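Local coordinates for 5-cytosine DNA methyltransferase (Entamoeba histolytica, PDB 3QV2), which probably methylates cytosine at carbon 5 in tRNA or DNA, using S-adenosyl-L-methionine, as a DNMT2-type member of the C5-methyltransferase family, at residues 117-120 and 121-125; 137-140 and 141-145; 194-197 and 198-202; 208-211 and 212-216; 311-314 and 315-319. All coordinates share one frame; numbering follows the deposited sequence.

Interaction 1. Residues 117-120 and 121-125. With SO4 (sulfate ion), chain D.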
loop_
_atom_site.group_PDB
_atom_site.type_symbol
_atom_site.label_atom_id
_atom_site.label_comp_id
_atom_site.label_asym_id
_atom_site.label_seq_id
_atom_site.Cartn_x
_atom_site.Cartn_y
_atom_site.Cartn_z
ATOM N N PRO A 117 17.251 18.485 -2.986
ATOM C CA PRO A 117 17.938 19.506 -3.787
ATOM C C PRO A 117 19.395 19.725 -3.387
ATOM O O PRO A 117 20.104 20.445 -4.090
ATOM C CB PRO A 117 17.133 20.780 -3.497
ATOM C CG PRO A 117 15.818 20.301 -2.969
ATOM C CD PRO A 117 16.142 19.061 -2.207
ATOM N N TYR A 118 19.836 19.122 -2.288
ATOM C CA TYR A 118 21.178 19.387 -1.775
ATOM C C TYR A 118 22.096 18.166 -1.771
ATOM O O TYR A 118 23.290 18.285 -1.500
ATOM C CB TYR A 118 21.104 20.019 -0.380
ATOM C CG TYR A 118 20.339 21.324 -0.357
ATOM C CD1 TYR A 118 20.939 22.509 -0.763
ATOM C CD2 TYR A 118 19.017 21.369 0.063
ATOM C CE1 TYR A 118 20.242 23.704 -0.748
ATOM C CE2 TYR A 118 18.314 22.558 0.082
ATOM C CZ TYR A 118 18.930 23.721 -0.324
ATOM O OH TYR A 118 18.236 24.909 -0.308
ATOM N N LEU A 119 21.543 16.997 -2.078
ATOM C CA LEU A 119 22.345 15.780 -2.164
ATOM C C LEU A 119 23.384 15.893 -3.273
ATOM O O LEU A 119 23.105 16.439 -4.339
ATOM C CB LEU A 119 21.454 14.564 -2.431
ATOM C CG LEU A 119 20.448 14.180 -1.343
ATOM C CD1 LEU A 119 19.542 13.062 -1.829
ATOM C CD2 LEU A 119 21.170 13.775 -0.074
ATOM N N ILE A 120 24.582 15.379 -3.013
ATOM C CA ILE A 120 25.603 15.291 -4.047
ATOM C C ILE A 120 25.107 14.353 -5.136
ATOM O O ILE A 120 25.238 14.634 -6.326
ATOM C CB ILE A 120 26.933 14.751 -3.492
ATOM C CG1 ILE A 120 27.533 15.734 -2.485
ATOM C CG2 ILE A 120 27.913 14.491 -4.625
ATOM C CD1 ILE A 120 27.868 17.082 -3.081
ATOM N N ASN A 121 24.526 13.236 -4.710
ATOM C CA ASN A 121 23.961 12.262 -5.631
ATOM C C ASN A 121 22.467 12.064 -5.403
ATOM O O ASN A 121 22.061 11.311 -4.520
ATOM C CB ASN A 121 24.689 10.923 -5.503
ATOM C CG ASN A 121 26.161 11.025 -5.848
ATOM O OD1 ASN A 121 27.026 10.698 -5.035
ATOM N ND2 ASN A 121 26.454 11.483 -7.060
ATOM N N LYS A 122 21.651 12.748 -6.199
ATOM C CA LYS A 122 20.208 12.565 -6.137
ATOM C C LYS A 122 19.871 11.126 -6.497
ATOM O O LYS A 122 20.525 10.534 -7.354
ATOM C CB LYS A 122 19.506 13.519 -7.104
ATOM C CG LYS A 122 19.579 14.984 -6.698
ATOM C CD LYS A 122 18.825 15.879 -7.672
ATOM C CE LYS A 122 19.528 15.959 -9.018
ATOM N NZ LYS A 122 20.831 16.678 -8.928
ATOM N N PRO A 123 18.851 10.554 -5.838
ATOM C CA PRO A 123 18.409 9.194 -6.165
ATOM C C PRO A 123 18.029 9.098 -7.637
ATOM O O PRO A 123 17.277 9.937 -8.132
ATOM C CB PRO A 123 17.175 8.997 -5.276
ATOM C CG PRO A 123 16.757 10.376 -4.867
ATOM C CD PRO A 123 18.023 11.165 -4.787
ATOM N N LYS A 124 18.555 8.094 -8.330
ATOM C CA LYS A 124 18.297 7.939 -9.758
ATOM C C LYS A 124 16.880 7.442 -10.040
ATOM O O LYS A 124 16.394 7.547 -11.165
ATOM C CB LYS A 124 19.330 7.004 -10.391
ATOM C CG LYS A 124 20.761 7.509 -10.278
ATOM C CD LYS A 124 21.751 6.521 -10.872
ATOM C CE LYS A 124 23.179 7.025 -10.735
ATOM N NZ LYS A 124 23.533 7.291 -9.312
ATOM N N HIS A 125 16.226 6.902 -9.017
ATOM C CA HIS A 125 14.847 6.442 -9.144
ATOM C C HIS A 125 14.047 6.773 -7.892
ATOM O O HIS A 125 14.516 6.571 -6.772
ATOM C CB HIS A 125 14.793 4.936 -9.413
ATOM C CG HIS A 125 15.427 4.529 -10.708
ATOM N ND1 HIS A 125 16.779 4.287 -10.831
ATOM C CD2 HIS A 125 14.895 4.326 -11.935
ATOM C CE1 HIS A 125 17.051 3.951 -12.079
ATOM N NE2 HIS A 125 15.927 3.968 -12.771
HETATM S S SO4 D . 25.195 4.579 -7.631
HETATM O O1 SO4 D . 24.810 4.861 -6.251
HETATM O O2 SO4 D . 24.005 4.433 -8.464
HETATM O O3 SO4 D . 26.004 5.687 -8.133
HETATM O O4 SO4 D . 25.966 3.341 -7.673
HETATM O O HOH W 1 22.938 14.843 -8.060
#
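Leu119 and Pro123 form the tight part of this contact, with Leu119 CD1 set against the ring carbon Pro123 CD at 3.8 Å. The two side chains meet at about a right angle. Leu119 CB also lies 3.9 Å from Asn121 O. Trp80 of the neighbouring strand 79-82 touches both Leu119 and Pro123. The loop is the connection from helix 106-115 to strand 125-130 of the Rossmann-like methyltransferase core, and Ile120 N is hydrogen-bonded to Glu73 OE1. The other side is looser and polar. Ile120 CG2 merely grazes Asn121 OD1 at 3.9 Å. No direct hydrogen bond joins the two halves; a water does so instead. It donates to Ile120 O at 2.9 Å and accepts from Lys122 N at 3.1 Å and from Lys122 NZ at 2.9 Å. Lys122 reaches it because its chain folds twice, at chi3 (-70°) and chi4 (-68°), turning the ammonium toward the water that its own N also binds. Farther out, Lys124 NZ donates to sulfate O2 at 3.0 Å and weakly to O3, with Lys9 and Asn78 gripping the same ion, which probably came from the crystallisation liquor. The chemistry implies a turn closed by one apolar touch and one shared water, next to a surface patch suited to an anion.

Interaction 2. Residues 137-140 and 141-145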
loop_
_atom_site.group_PDB
_atom_site.type_symbol
_atom_site.label_atom_id
_atom_site.label_comp_id
_atom_site.label_asym_id
_atom_site.label_seq_id
_atom_site.Cartn_x
_atom_site.Cartn_y
_atom_site.Cartn_z
ATOM N N SER A 137 -3.186 17.592 -4.555
ATOM C CA SER A 137 -2.798 18.306 -3.342
ATOM C C SER A 137 -1.776 19.401 -3.616
ATOM O O SER A 137 -1.011 19.325 -4.578
ATOM C CB SER A 137 -2.244 17.335 -2.295
ATOM O OG SER A 137 -1.021 16.763 -2.724
ATOM N N LEU A 138 -1.771 20.422 -2.765
ATOM C CA LEU A 138 -0.762 21.468 -2.838
ATOM C C LEU A 138 0.595 20.883 -2.472
ATOM O O LEU A 138 1.634 21.368 -2.919
ATOM C CB LEU A 138 -1.108 22.621 -1.896
ATOM C CG LEU A 138 -2.326 23.465 -2.275
ATOM C CD1 LEU A 138 -2.675 24.446 -1.161
ATOM C CD2 LEU A 138 -2.081 24.192 -3.590
ATOM N N VAL A 139 0.576 19.836 -1.654
ATOM C CA VAL A 139 1.800 19.157 -1.251
ATOM C C VAL A 139 2.521 18.560 -2.452
ATOM O O VAL A 139 3.709 18.802 -2.654
ATOM C CB VAL A 139 1.521 18.042 -0.227
ATOM C CG1 VAL A 139 2.768 17.187 -0.020
ATOM C CG2 VAL A 139 1.036 18.635 1.088
ATOM N N PHE A 140 1.802 17.778 -3.250
ATOM C CA PHE A 140 2.408 17.154 -4.421
ATOM C C PHE A 140 2.713 18.166 -5.518
ATOM O O PHE A 140 3.693 18.019 -6.247
ATOM C CB PHE A 140 1.533 16.030 -4.978
ATOM C CG PHE A 140 2.102 15.387 -6.209
ATOM C CD1 PHE A 140 1.493 15.552 -7.442
ATOM C CD2 PHE A 140 3.263 14.636 -6.133
ATOM C CE1 PHE A 140 2.022 14.964 -8.574
ATOM C CE2 PHE A 140 3.798 14.048 -7.262
ATOM C CZ PHE A 140 3.177 14.211 -8.483
ATOM N N LYS A 141 1.871 19.188 -5.640
ATOM C CA LYS A 141 2.113 20.249 -6.611
ATOM C C LYS A 141 3.515 20.811 -6.412
ATOM O O LYS A 141 4.243 21.058 -7.372
ATOM C CB LYS A 141 1.078 21.366 -6.469
ATOM C CG LYS A 141 1.351 22.563 -7.365
ATOM C CD LYS A 141 0.380 23.698 -7.091
ATOM C CE LYS A 141 0.750 24.949 -7.876
ATOM N NZ LYS A 141 0.678 24.733 -9.349
ATOM N N GLU A 142 3.887 21.000 -5.149
ATOM C CA GLU A 142 5.203 21.519 -4.803
ATOM C C GLU A 142 6.285 20.466 -5.032
ATOM O O GLU A 142 7.351 20.769 -5.568
ATOM C CB GLU A 142 5.219 21.995 -3.349
ATOM C CG GLU A 142 6.507 22.679 -2.923
ATOM C CD GLU A 142 6.426 23.232 -1.513
ATOM O OE1 GLU A 142 5.319 23.232 -0.935
ATOM O OE2 GLU A 142 7.469 23.669 -0.984
ATOM N N ILE A 143 6.006 19.232 -4.624
ATOM C CA ILE A 143 6.938 18.131 -4.839
ATOM C C ILE A 143 7.225 17.948 -6.327
ATOM O O ILE A 143 8.366 17.708 -6.725
ATOM C CB ILE A 143 6.405 16.810 -4.243
ATOM C CG1 ILE A 143 6.425 16.868 -2.714
ATOM C CG2 ILE A 143 7.225 15.632 -4.740
ATOM C CD1 ILE A 143 5.848 15.637 -2.048
ATOM N N TYR A 144 6.185 18.074 -7.146
ATOM C CA TYR A 144 6.324 17.962 -8.593
ATOM C C TYR A 144 7.268 19.035 -9.124
ATOM O O TYR A 144 8.188 18.741 -9.886
ATOM C CB TYR A 144 4.958 18.072 -9.275
ATOM C CG TYR A 144 5.003 17.902 -10.778
ATOM C CD1 TYR A 144 4.868 16.647 -11.360
ATOM C CD2 TYR A 144 5.176 18.995 -11.616
ATOM C CE1 TYR A 144 4.908 16.486 -12.732
ATOM C CE2 TYR A 144 5.217 18.845 -12.989
ATOM C CZ TYR A 144 5.082 17.588 -13.542
ATOM O OH TYR A 144 5.123 17.428 -14.909
ATOM N N ASN A 145 7.036 20.278 -8.713
ATOM C CA ASN A 145 7.895 21.387 -9.110
ATOM C C ASN A 145 9.347 21.162 -8.700
ATOM O O ASN A 145 10.263 21.379 -9.492
ATOM C CB ASN A 145 7.381 22.708 -8.529
ATOM C CG ASN A 145 6.124 23.200 -9.219
ATOM O OD1 ASN A 145 5.959 23.035 -10.429
ATOM N ND2 ASN A 145 5.228 23.810 -8.452
#
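Val139 and Ile143 lie side by side and point the same way, Val139 CG1 meeting Ile143 CD1 at 4.0 Å; both also rest on Val108 of helix 106-115. One step round, Phe140 CZ approaches the rim of the Tyr144 ring near its plane, 4.1 Å from Tyr144 CD1. Tyr144 CB in turn sits over one face of the Phe140 ring, offset toward the rim. Phe140 swings out to this place because its CG is anti to the backbone N (chi1 178°), and Tyr173 meets its ring edge-to-face. These are i to i+4 contacts in the first turns of helix 138-149, one of the helices that flank the central sheet of the Rossmann-like fold. Backbone bonds run alongside: Tyr144 N reaches Phe140 O at a short 2.6 Å and Ile143 N reaches Val139 O at 3.1 Å. At the start of the helix Ser137 is the N-cap. Its OG accepts from Phe140 N at 3.0 Å, nearly straight at 165°, and is also hydrogen-bonded to Phe134 O, while Ser137 O takes Lys141 N at 3.1 Å. On the outer polar edge Glu142 extends away to a salt bridge between its OE2 and Arg113 NE.

Interaction 3. Residues 194-197 and 198-202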
loop_
_atom_site.group_PDB
_atom_site.type_symbol
_atom_site.label_atom_id
_atom_site.label_comp_id
_atom_site.label_asym_id
_atom_site.label_seq_id
_atom_site.Cartn_x
_atom_site.Cartn_y
_atom_site.Cartn_z
ATOM N N SER A 194 -7.170 -15.346 -11.543
ATOM C CA SER A 194 -7.443 -15.744 -10.174
ATOM C C SER A 194 -8.817 -15.252 -9.746
ATOM O O SER A 194 -9.309 -14.242 -10.247
ATOM C CB SER A 194 -6.374 -15.189 -9.232
ATOM O OG SER A 194 -6.433 -13.774 -9.182
ATOM N N MET A 195 -9.432 -15.979 -8.822
ATOM C CA MET A 195 -10.705 -15.576 -8.248
ATOM C C MET A 195 -10.506 -15.358 -6.754
ATOM O O MET A 195 -9.433 -15.636 -6.219
ATOM C CB MET A 195 -11.767 -16.652 -8.489
ATOM C CG MET A 195 -13.052 -16.136 -9.126
ATOM S SD MET A 195 -12.842 -15.590 -10.833
ATOM C CE MET A 195 -12.405 -17.133 -11.633
ATOM N N ILE A 196 -11.536 -14.854 -6.082
ATOM C CA ILE A 196 -11.479 -14.662 -4.638
ATOM C C ILE A 196 -11.132 -15.981 -3.959
ATOM O O ILE A 196 -10.533 -16.004 -2.882
ATOM C CB ILE A 196 -12.820 -14.145 -4.089
ATOM C CG1 ILE A 196 -13.241 -12.864 -4.814
ATOM C CG2 ILE A 196 -12.731 -13.912 -2.586
ATOM C CD1 ILE A 196 -14.505 -12.249 -4.263
ATOM N N SER A 197 -11.507 -17.078 -4.608
ATOM C CA SER A 197 -11.251 -18.417 -4.092
ATOM C C SER A 197 -9.774 -18.630 -3.765
ATOM O O SER A 197 -9.435 -19.214 -2.736
ATOM C CB SER A 197 -11.707 -19.467 -5.111
ATOM O OG SER A 197 -12.980 -19.146 -5.650
ATOM N N ASN A 198 -8.900 -18.148 -4.645
ATOM C CA ASN A 198 -7.462 -18.396 -4.534
ATOM C C ASN A 198 -6.803 -17.820 -3.280
ATOM O O ASN A 198 -5.690 -18.211 -2.926
ATOM C CB ASN A 198 -6.735 -17.883 -5.782
ATOM C CG ASN A 198 -7.173 -18.597 -7.048
ATOM O OD1 ASN A 198 -8.121 -18.178 -7.714
ATOM N ND2 ASN A 198 -6.480 -19.678 -7.390
ATOM N N TYR A 199 -7.483 -16.900 -2.609
ATOM C CA TYR A 199 -6.879 -16.192 -1.484
ATOM C C TYR A 199 -7.446 -16.623 -0.136
ATOM O O TYR A 199 -6.988 -16.168 0.913
ATOM C CB TYR A 199 -7.048 -14.682 -1.663
ATOM C CG TYR A 199 -6.577 -14.165 -3.007
ATOM C CD1 TYR A 199 -7.414 -14.186 -4.115
ATOM C CD2 TYR A 199 -5.294 -13.655 -3.165
ATOM C CE1 TYR A 199 -6.988 -13.716 -5.344
ATOM C CE2 TYR A 199 -4.860 -13.182 -4.390
ATOM C CZ TYR A 199 -5.712 -13.216 -5.475
ATOM O OH TYR A 199 -5.291 -12.748 -6.699
ATOM N N LEU A 200 -8.437 -17.506 -0.163
ATOM C CA LEU A 200 -9.136 -17.911 1.051
ATOM C C LEU A 200 -8.370 -18.955 1.855
ATOM O O LEU A 200 -7.922 -19.960 1.306
ATOM C CB LEU A 200 -10.512 -18.471 0.693
ATOM C CG LEU A 200 -11.453 -17.538 -0.068
ATOM C CD1 LEU A 200 -12.705 -18.281 -0.514
ATOM C CD2 LEU A 200 -11.815 -16.335 0.787
ATOM N N ASP A 201 -8.226 -18.714 3.156
ATOM C CA ASP A 201 -7.786 -19.757 4.071
ATOM C C ASP A 201 -8.854 -20.843 4.074
ATOM O O ASP A 201 -10.007 -20.588 3.725
ATOM C CB ASP A 201 -7.593 -19.210 5.483
ATOM C CG ASP A 201 -6.602 -18.069 5.537
ATOM O OD1 ASP A 201 -5.780 -17.936 4.607
ATOM O OD2 ASP A 201 -6.639 -17.305 6.523
ATOM N N ASN A 202 -8.483 -22.053 4.476
ATOM C CA ASN A 202 -9.389 -23.189 4.324
ATOM C C ASN A 202 -9.967 -23.761 5.618
ATOM O O ASN A 202 -10.747 -24.713 5.575
ATOM C CB ASN A 202 -8.733 -24.296 3.492
ATOM C CG ASN A 202 -7.369 -24.685 4.018
ATOM O OD1 ASN A 202 -6.342 -24.320 3.447
ATOM N ND2 ASN A 202 -7.352 -25.428 5.118
#
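Asn198 OD1 accepts from Met195 N at 2.8 Å, nearly straight at 170°, bridging a run of overlapping turns in which Asn198, Tyr199 and Leu200 each donate their backbone N to the carbonyl three residues back. The run belongs to the long connection between strand 172-178 and helix 212-218, consistent with the target-recognition lobe of C5-methyltransferases. Alongside, Ser194 OG and Tyr199 OH share a hydrogen bond of 2.9 Å that either could donate. The Tyr199 ring thus lies along the turn with carbonyls at its rim: Met195 O is 3.2 Å from CE1 of Tyr199, and Ile196 O is in the ring plane. With CG beside its backbone N (chi1 -52°), Tyr199 sends its ring back toward Ser194 instead of onward along the chain. Ile166, Pro167 and Ile282 touch the Tyr199 side chain. Around the turn, Ser197 OG is held by Lys227 O, and Asp201 leads out through a salt bridge to Lys281 and a hydrogen bond to Thr275 next to helix 276-282. Leu200 packs against the start of the turn, with its CG 3.3 Å from Ile196 O and its CD2 4.3 Å from Ile196 CG2.

Interaction 4. Residues 208-211 and 212-216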
loop_
_atom_site.group_PDB
_atom_site.type_symbol
_atom_site.label_atom_id
_atom_site.label_comp_id
_atom_site.label_asym_id
_atom_site.label_seq_id
_atom_site.Cartn_x
_atom_site.Cartn_y
_atom_site.Cartn_z
ATOM N N TYR A 208 -14.044 -15.413 13.609
ATOM C CA TYR A 208 -13.979 -14.426 12.537
ATOM C C TYR A 208 -15.349 -14.137 11.928
ATOM O O TYR A 208 -15.524 -13.145 11.220
ATOM C CB TYR A 208 -13.001 -14.872 11.445
ATOM C CG TYR A 208 -11.542 -14.681 11.806
ATOM C CD1 TYR A 208 -10.760 -15.752 12.215
ATOM C CD2 TYR A 208 -10.950 -13.426 11.735
ATOM C CE1 TYR A 208 -9.426 -15.579 12.544
ATOM C CE2 TYR A 208 -9.618 -13.243 12.063
ATOM C CZ TYR A 208 -8.861 -14.323 12.466
ATOM O OH TYR A 208 -7.537 -14.140 12.791
ATOM N N SER A 209 -16.316 -15.004 12.209
ATOM C CA SER A 209 -17.668 -14.830 11.692
ATOM C C SER A 209 -18.365 -13.640 12.343
ATOM O O SER A 209 -18.154 -13.351 13.521
ATOM C CB SER A 209 -18.492 -16.106 11.887
ATOM O OG SER A 209 -18.501 -16.508 13.246
ATOM N N ILE A 210 -19.195 -12.951 11.566
ATOM C CA ILE A 210 -19.916 -11.784 12.058
ATOM C C ILE A 210 -20.924 -12.188 13.129
ATOM O O ILE A 210 -21.763 -13.060 12.897
ATOM C CB ILE A 210 -20.676 -11.073 10.921
ATOM C CG1 ILE A 210 -19.873 -11.121 9.618
ATOM C CG2 ILE A 210 -20.995 -9.637 11.308
ATOM C CD1 ILE A 210 -18.587 -10.327 9.660
ATOM N N PRO A 211 -20.844 -11.555 14.308
ATOM C CA PRO A 211 -21.803 -11.800 15.390
ATOM C C PRO A 211 -23.237 -11.539 14.929
ATOM O O PRO A 211 -23.478 -10.599 14.171
ATOM C CB PRO A 211 -21.391 -10.779 16.457
ATOM C CG PRO A 211 -19.943 -10.519 16.189
ATOM C CD PRO A 211 -19.806 -10.583 14.696
ATOM N N SER A 212 -24.173 -12.364 15.385
ATOM C CA SER A 212 -25.565 -12.252 14.962
ATOM C C SER A 212 -26.168 -10.883 15.267
ATOM O O SER A 212 -26.915 -10.333 14.459
ATOM C CB SER A 212 -26.413 -13.351 15.603
ATOM O OG SER A 212 -26.012 -14.630 15.142
ATOM N N ASP A 213 -25.842 -10.336 16.434
ATOM C CA ASP A 213 -26.381 -9.044 16.839
ATOM C C ASP A 213 -25.933 -7.939 15.888
ATOM O O ASP A 213 -26.700 -7.029 15.573
ATOM C CB ASP A 213 -25.976 -8.706 18.275
ATOM C CG ASP A 213 -24.493 -8.423 18.414
ATOM O OD1 ASP A 213 -23.681 -9.206 17.880
ATOM O OD2 ASP A 213 -24.143 -7.409 19.054
ATOM N N LEU A 214 -24.687 -8.025 15.433
ATOM C CA LEU A 214 -24.148 -7.050 14.494
ATOM C C LEU A 214 -24.838 -7.171 13.138
ATOM O O LEU A 214 -25.128 -6.167 12.487
ATOM C CB LEU A 214 -22.638 -7.237 14.341
ATOM C CG LEU A 214 -21.932 -6.276 13.382
ATOM C CD1 LEU A 214 -22.288 -4.831 13.708
ATOM C CD2 LEU A 214 -20.424 -6.492 13.412
ATOM N N ILE A 215 -25.102 -8.405 12.720
ATOM C CA ILE A 215 -25.791 -8.656 11.460
ATOM C C ILE A 215 -27.185 -8.040 11.461
ATOM O O ILE A 215 -27.604 -7.420 10.485
ATOM C CB ILE A 215 -25.924 -10.165 11.179
ATOM C CG1 ILE A 215 -24.549 -10.796 10.964
ATOM C CG2 ILE A 215 -26.807 -10.405 9.966
ATOM C CD1 ILE A 215 -24.605 -12.268 10.611
ATOM N N LEU A 216 -27.900 -8.218 12.566
ATOM C CA LEU A 216 -29.276 -7.747 12.675
ATOM C C LEU A 216 -29.365 -6.226 12.752
ATOM O O LEU A 216 -30.428 -5.650 12.525
ATOM C CB LEU A 216 -29.964 -8.375 13.888
ATOM C CG LEU A 216 -30.145 -9.894 13.848
ATOM C CD1 LEU A 216 -30.816 -10.392 15.120
ATOM C CD2 LEU A 216 -30.947 -10.300 12.622
#
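Ile210 meets Ile215 and Leu214 chiefly through its CG2 methyl, and the two partners are turned differently against it. Ile215 lies across Ile210 at about a right angle, CG1 of Ile215 standing 3.8 Å from CG2 of Ile210. Leu214 comes in at a slant, its CD2 also 3.8 Å from Ile210 CG2. The methyl faces the helix because it stands anti to the backbone N of Ile210, while CG1 of the same residue leads off the other way. Pro211 occupies the N-cap of helix 212-218, so the pairing of Ile210 just before the cap with Ile215 in the first turn is a hydrophobic staple. Tyr273 touches Ile210 and Leu214, and Leu266 touches Ile215. Beside the staple Ile215 N donates to Pro211 O at 3.1 Å, in the carbonyl plane, closing the first helical turn. Asp213 takes the crowded position for its carboxylate, between its N and carbonyl carbon (chi1 69°), which swings OD1 back to 3.1 Å from Pro211 CB. Proline offers no side-chain acceptor to the first-turn N-H groups, so this helix start relies on the apolar staple and the backbone bond, and the carboxylate of Asp213 is probably stabilised by the positive end of the helix dipole.

Interaction 5. Residues 311-314 and 315-319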
loop_
_atom_site.group_PDB
_atom_site.type_symbol
_atom_site.label_atom_id
_atom_site.label_comp_id
_atom_site.label_asym_id
_atom_site.label_seq_id
_atom_site.Cartn_x
_atom_site.Cartn_y
_atom_site.Cartn_z
ATOM N N CYS A 311 0.970 -4.958 -3.668
ATOM C CA CYS A 311 2.264 -5.351 -4.209
ATOM C C CYS A 311 2.148 -5.769 -5.669
ATOM O O CYS A 311 3.072 -5.563 -6.455
ATOM C CB CYS A 311 2.873 -6.483 -3.381
ATOM S SG CYS A 311 3.135 -6.063 -1.645
ATOM N N PHE A 312 1.009 -6.354 -6.025
ATOM C CA PHE A 312 0.745 -6.736 -7.409
ATOM C C PHE A 312 0.925 -5.553 -8.351
ATOM O O PHE A 312 1.700 -5.619 -9.304
ATOM C CB PHE A 312 -0.672 -7.300 -7.557
ATOM C CG PHE A 312 -0.837 -8.691 -7.015
ATOM C CD1 PHE A 312 -0.234 -9.768 -7.644
ATOM C CD2 PHE A 312 -1.610 -8.924 -5.891
ATOM C CE1 PHE A 312 -0.388 -11.051 -7.152
ATOM C CE2 PHE A 312 -1.768 -10.204 -5.396
ATOM C CZ PHE A 312 -1.155 -11.269 -6.026
ATOM N N VAL A 313 0.202 -4.472 -8.076
ATOM C CA VAL A 313 0.225 -3.285 -8.923
ATOM C C VAL A 313 1.593 -2.610 -8.929
ATOM O O VAL A 313 2.143 -2.308 -9.990
ATOM C CB VAL A 313 -0.831 -2.257 -8.472
ATOM C CG1 VAL A 313 -0.722 -0.988 -9.298
ATOM C CG2 VAL A 313 -2.228 -2.850 -8.576
ATOM N N ILE A 314 2.136 -2.374 -7.740
ATOM C CA ILE A 314 3.408 -1.675 -7.609
ATOM C C ILE A 314 4.545 -2.427 -8.297
ATOM O O ILE A 314 5.466 -1.814 -8.836
ATOM C CB ILE A 314 3.767 -1.430 -6.131
ATOM C CG1 ILE A 314 2.695 -0.568 -5.462
ATOM C CG2 ILE A 314 5.127 -0.765 -6.018
ATOM C CD1 ILE A 314 2.997 -0.232 -4.019
ATOM N N ALA A 315 4.475 -3.753 -8.281
ATOM C CA ALA A 315 5.490 -4.574 -8.931
ATOM C C ALA A 315 5.594 -4.227 -10.411
ATOM O O ALA A 315 6.690 -4.066 -10.946
ATOM C CB ALA A 315 5.183 -6.050 -8.751
ATOM N N GLN A 316 4.445 -4.110 -11.069
ATOM C CA GLN A 316 4.418 -3.789 -12.491
ATOM C C GLN A 316 4.898 -2.368 -12.767
ATOM O O GLN A 316 5.600 -2.122 -13.747
ATOM C CB GLN A 316 3.015 -3.993 -13.070
ATOM C CG GLN A 316 2.556 -5.439 -13.085
ATOM C CD GLN A 316 1.384 -5.667 -14.018
ATOM O OE1 GLN A 316 1.131 -4.868 -14.919
ATOM N NE2 GLN A 316 0.663 -6.762 -13.807
ATOM N N LEU A 317 4.518 -1.435 -11.900
ATOM C CA LEU A 317 4.888 -0.035 -12.079
ATOM C C LEU A 317 6.375 0.196 -11.825
ATOM O O LEU A 317 6.998 1.041 -12.467
ATOM C CB LEU A 317 4.041 0.864 -11.176
ATOM C CG LEU A 317 2.533 0.770 -11.418
ATOM C CD1 LEU A 317 1.783 1.712 -10.497
ATOM C CD2 LEU A 317 2.210 1.070 -12.875
ATOM N N MET A 318 6.940 -0.556 -10.887
ATOM C CA MET A 318 8.366 -0.463 -10.601
ATOM C C MET A 318 9.186 -0.989 -11.772
ATOM O O MET A 318 10.218 -0.419 -12.123
ATOM C CB MET A 318 8.716 -1.224 -9.323
ATOM C CG MET A 318 8.280 -0.530 -8.042
ATOM S SD MET A 318 8.849 -1.405 -6.571
ATOM C CE MET A 318 8.418 -0.235 -5.284
ATOM N N GLU A 319 8.719 -2.080 -12.372
ATOM C CA GLU A 319 9.376 -2.647 -13.541
ATOM C C GLU A 319 9.467 -1.601 -14.648
ATOM O O GLU A 319 10.428 -1.574 -15.417
ATOM C CB GLU A 319 8.624 -3.886 -14.031
ATOM C CG GLU A 319 8.671 -5.056 -13.059
ATOM C CD GLU A 319 7.654 -6.132 -13.387
ATOM O OE1 GLU A 319 6.890 -5.958 -14.359
ATOM O OE2 GLU A 319 7.618 -7.152 -12.667
#
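Leu317 N lies in the plane of the Val313 carbonyl and bonds to its O at 3.2 Å, while Gln316 N approaches the same oxygen only weakly. The carbonyl of Cys311 is used less squarely: Ala315 N comes to it at 2.9 Å, tilted 30° from the plane, and the Ala315 methyl sits beside that oxygen, CB to Cys311 O 3.2 Å. The flat amide of Gln316 has partners outside these segments, NE2 bonding to His189 O and Glu191 OE1. Two apolar pairs, each four residues apart, run along helix 311-321. Val313 and Leu317 lie side by side and point the same way, with Val313 CG1 to Leu317 CD1 at 3.9 Å. Ile314 and Met318 do likewise but more closely: Met318 CE presses on Ile314 CG2 at 3.4 Å, tighter than usual carbon contact. The methionine gets there with its chain extended beyond CG (chi2 -175°, chi3 171°), keeping it alongside the isoleucine, and Met318 N donates to Ile314 O at 2.8 Å. Cys311, at the start, has its side chain about 7 Å from bound S-adenosyl-L-homocysteine. The helix lies against helix 22-29, touched by Cys311, Phe312 and Ile314, and against the central sheet, where Phe127 of strand 125-130 is touched by Ile314, Leu317 and Met318, and Tyr174 of strand 172-178 meets Val313, Ile314 and Leu317.

How the interactions relate
Along the chain the five contacts follow in series, none nested in or crossing another, and each is local. Interaction 1 closes the loop that leads from helix 106-115 into strand 125-130, and interaction 2 starts the helix after that strand, which rests on helix 106-115; their centres are 18 Å apart. Interactions 3 and 4 belong to the long connection beyond strand 172-178, with centres 22 Å apart and on the other side of the chain's centre from interactions 1 and 2. Interaction 5 returns to the core near the cofactor site, joining helix 22-29 to strands 125-130 and 172-178. Its nearest atoms come within about 4 Å of interaction 3, without touching.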